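Local coordinates for protein putative S-adenosyl-L-methionine-dependent Methyltransferase (PDB 3DLC) that binds S-adenosylmethionine and probably transfers its methyl group to an acceptor, perhaps a sterol-like one, as a class I methyltransferase, at residues Phe74-Asn79 with Ile97-Val102. Numbering follows the deposited sequence. Where two conformers were deposited one is given.
With SAM (S-adenosylmethionine), chain C.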
loop_
_atom_site.group_PDB
_atom_site.type_symbol
_atom_site.label_atom_id
_atom_site.label_comp_id
_atom_site.label_asym_id
_atom_site.label_seq_id
_atom_site.Cartn_x
_atom_site.Cartn_y
_atom_site.Cartn_z
ATOM N N PHE A 74 -9.383 -4.111 4.987
ATOM C CA PHE A 74 -10.271 -5.157 5.454
ATOM C C PHE A 74 -10.493 -5.168 6.943
ATOM O O PHE A 74 -11.321 -5.953 7.413
ATOM C CB PHE A 74 -9.876 -6.561 4.897
ATOM C CG PHE A 74 -8.736 -7.275 5.593
ATOM C CD1 PHE A 74 -7.822 -6.641 6.421
ATOM C CD2 PHE A 74 -8.583 -8.627 5.350
ATOM C CE1 PHE A 74 -6.794 -7.380 7.007
ATOM C CE2 PHE A 74 -7.565 -9.345 5.918
ATOM C CZ PHE A 74 -6.661 -8.728 6.754
ATOM N N SER A 75 -9.831 -4.275 7.681
ATOM C CA SER A 75 -9.957 -4.215 9.128
ATOM C C SER A 75 -10.829 -3.053 9.555
ATOM O O SER A 75 -10.479 -1.875 9.347
ATOM C CB SER A 75 -8.584 -4.095 9.789
ATOM O OG SER A 75 -8.765 -3.731 11.143
ATOM N N LYS A 76 -11.981 -3.362 10.142
ATOM C CA LYS A 76 -12.883 -2.352 10.687
ATOM C C LYS A 76 -12.137 -1.455 11.662
ATOM O O LYS A 76 -12.396 -0.276 11.761
ATOM C CB LYS A 76 -14.042 -3.036 11.442
ATOM C CG LYS A 76 -14.991 -2.082 12.119
ATOM C CD LYS A 76 -15.675 -1.223 11.142
ATOM C CE LYS A 76 -16.767 -0.377 11.786
ATOM N NZ LYS A 76 -17.491 0.413 10.755
ATOM N N HIS A 77 -11.230 -2.035 12.450
ATOM C CA HIS A 77 -10.485 -1.271 13.463
ATOM C C HIS A 77 -9.543 -0.256 12.835
ATOM O O HIS A 77 -9.444 0.879 13.302
ATOM C CB HIS A 77 -9.718 -2.202 14.368
ATOM C CG HIS A 77 -10.592 -3.227 14.934
ATOM N ND1 HIS A 77 -11.563 -2.903 15.842
ATOM C CD2 HIS A 77 -10.777 -4.524 14.613
ATOM C CE1 HIS A 77 -12.267 -3.986 16.128
ATOM N NE2 HIS A 77 -11.817 -4.980 15.382
HETATM N N MSE A 78 -8.896 -0.655 11.750
HETATM C CA MSE A 78 -8.053 0.276 11.001
HETATM C C MSE A 78 -8.931 1.385 10.435
HETATM O O MSE A 78 -8.566 2.552 10.470
HETATM C CB MSE A 78 -7.353 -0.413 9.838
HETATM C CG MSE A 78 -6.232 -1.336 10.207
HETATM SE SE MSE A 78 -4.774 -0.274 11.000
HETATM C CE MSE A 78 -3.615 -1.722 11.064
ATOM N N ASN A 79 -10.081 1.017 9.886
ATOM C CA ASN A 79 -10.935 2.000 9.224
ATOM C C ASN A 79 -11.506 3.027 10.185
ATOM O O ASN A 79 -11.674 4.196 9.838
ATOM C CB ASN A 79 -11.992 1.317 8.362
ATOM C CG ASN A 79 -11.377 0.660 7.152
ATOM O OD1 ASN A 79 -10.347 1.127 6.654
ATOM N ND2 ASN A 79 -11.985 -0.393 6.673
ATOM N N ILE A 97 -13.063 6.144 2.883
ATOM C CA ILE A 97 -12.656 4.879 3.474
ATOM C C ILE A 97 -13.611 3.807 2.972
ATOM O O ILE A 97 -14.824 3.973 3.012
ATOM C CB ILE A 97 -12.643 5.000 5.027
ATOM C CG1 ILE A 97 -11.709 6.138 5.513
ATOM C CG2 ILE A 97 -12.271 3.702 5.670
ATOM C CD1 ILE A 97 -10.268 6.125 5.081
ATOM N N VAL A 98 -13.033 2.716 2.471
ATOM C CA VAL A 98 -13.800 1.587 1.943
ATOM C C VAL A 98 -13.443 0.315 2.702
ATOM O O VAL A 98 -12.299 -0.113 2.753
ATOM C CB VAL A 98 -13.510 1.417 0.449
ATOM C CG1 VAL A 98 -14.313 0.277 -0.126
ATOM C CG2 VAL A 98 -13.738 2.738 -0.296
ATOM N N GLN A 99 -14.453 -0.270 3.305
ATOM C CA GLN A 99 -14.306 -1.520 4.031
ATOM C C GLN A 99 -14.311 -2.634 3.006
ATOM O O GLN A 99 -15.300 -2.826 2.292
ATOM C CB GLN A 99 -15.472 -1.661 5.028
ATOM C CG GLN A 99 -15.511 -2.909 5.817
ATOM C CD GLN A 99 -14.444 -2.946 6.864
ATOM O OE1 GLN A 99 -14.232 -1.974 7.613
ATOM N NE2 GLN A 99 -13.755 -4.090 6.947
ATOM N N GLY A 100 -13.224 -3.371 2.872
ATOM C CA GLY A 100 -13.193 -4.456 1.917
ATOM C C GLY A 100 -11.820 -5.062 1.800
ATOM O O GLY A 100 -10.851 -4.615 2.382
ATOM N N ASP A 101 -11.763 -6.107 0.996
ATOM C CA ASP A 101 -10.615 -6.994 0.848
ATOM C C ASP A 101 -10.086 -6.964 -0.574
ATOM O O ASP A 101 -10.860 -6.927 -1.551
ATOM C CB ASP A 101 -11.112 -8.429 1.194
ATOM C CG ASP A 101 -10.031 -9.413 1.486
ATOM O OD1 ASP A 101 -9.090 -9.561 0.687
ATOM O OD2 ASP A 101 -10.108 -10.060 2.560
ATOM N N VAL A 102 -8.764 -6.979 -0.697
ATOM C CA VAL A 102 -8.092 -6.991 -1.990
ATOM C C VAL A 102 -8.539 -8.184 -2.859
ATOM O O VAL A 102 -8.436 -8.145 -4.076
ATOM C CB VAL A 102 -6.549 -6.979 -1.809
ATOM C CG1 VAL A 102 -6.024 -8.281 -1.213
ATOM C CG2 VAL A 102 -5.871 -6.637 -3.140
HETATM N N SAM C . -0.580 1.237 4.422
HETATM C CA SAM C . -0.452 1.618 5.852
HETATM C C SAM C . 0.888 2.256 6.096
HETATM O O SAM C . 1.791 2.076 5.276
HETATM O OXT SAM C . 1.051 2.888 7.133
HETATM C CB SAM C . -0.692 0.417 6.747
HETATM C CG SAM C . 0.285 -0.706 6.611
HETATM S SD SAM C . -0.171 -2.034 7.744
HETATM C CE SAM C . 1.479 -2.640 7.968
HETATM C "C5'" SAM C . -0.967 -3.316 6.639
HETATM C "C4'" SAM C . -2.485 -3.170 6.320
HETATM O "O4'" SAM C . -3.042 -4.020 5.264
HETATM C "C3'" SAM C . -3.405 -3.289 7.561
HETATM O "O3'" SAM C . -4.089 -2.084 7.718
HETATM C "C2'" SAM C . -4.334 -4.448 7.193
HETATM O "O2'" SAM C . -5.612 -4.455 7.789
HETATM C "C1'" SAM C . -4.363 -4.370 5.657
HETATM N N9 SAM C . -4.691 -5.643 4.995
HETATM C C8 SAM C . -4.052 -6.847 5.174
HETATM N N7 SAM C . -4.561 -7.786 4.341
HETATM C C5 SAM C . -5.561 -7.174 3.632
HETATM C C6 SAM C . -6.461 -7.631 2.666
HETATM N N6 SAM C . -6.554 -8.908 2.254
HETATM N N1 SAM C . -7.299 -6.719 2.124
HETATM C C2 SAM C . -7.300 -5.408 2.541
HETATM N N3 SAM C . -6.486 -4.932 3.525
HETATM C C4 SAM C . -5.634 -5.828 4.019
HETATM O O HOH W 1 -15.949 -0.098 8.332
#
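Ile97 meets Asn79 through its CG2 methyl, which lies 3.4 Å from Asn79 OD1 and also touches Asn79 CB and CG, the two side chains running antiparallel alongside one another. Val98 points away, and its backbone pairs with Ala71 and Asp73 of strand 66-73. Gln99 carries the polar part of the contact. A bend at chi2 (72°) brings CD back beside the start of helix 76-88, and from there OE1 accepts from Asn79 ND2 at 2.9 Å. The partner oxygen lies in the amide plane of Asn79, but the donor stands 67° out of the carbonyl plane of Gln99. ND2 also donates to Asp73 O, so both bonds fix the rotation of the Asn79 amide. A water links Gln99 OE1 to Lys76 NZ, while Gln99 NE2 gives Phe74 O a weak bond (3.1 Å, 121°). At Gly100 the backbones come close, its CA lying 4.6 Å from Phe74 CA. Asp101 OD1 accepts from adenine N6 and from His103 ND1; its OD2 sits 3.5 Å from CD2 at the edge of the Phe74 ring. That ring lies over the adenine, with SAM C5 3.4 Å above its centre. An alanine in place of Phe74 would probably leave this adenine face without its aromatic cover and the base freer to shift. Val102 N donates to adenine N1 at 3.2 Å, beside the N6 bond. Adenine read by an acidic side chain and the next backbone N-H, just past the second strand of a beta-alpha-beta unit (strand 66-73, helix 76-88, strand 95-99), is characteristic of the Rossmann-like class I methyltransferase site.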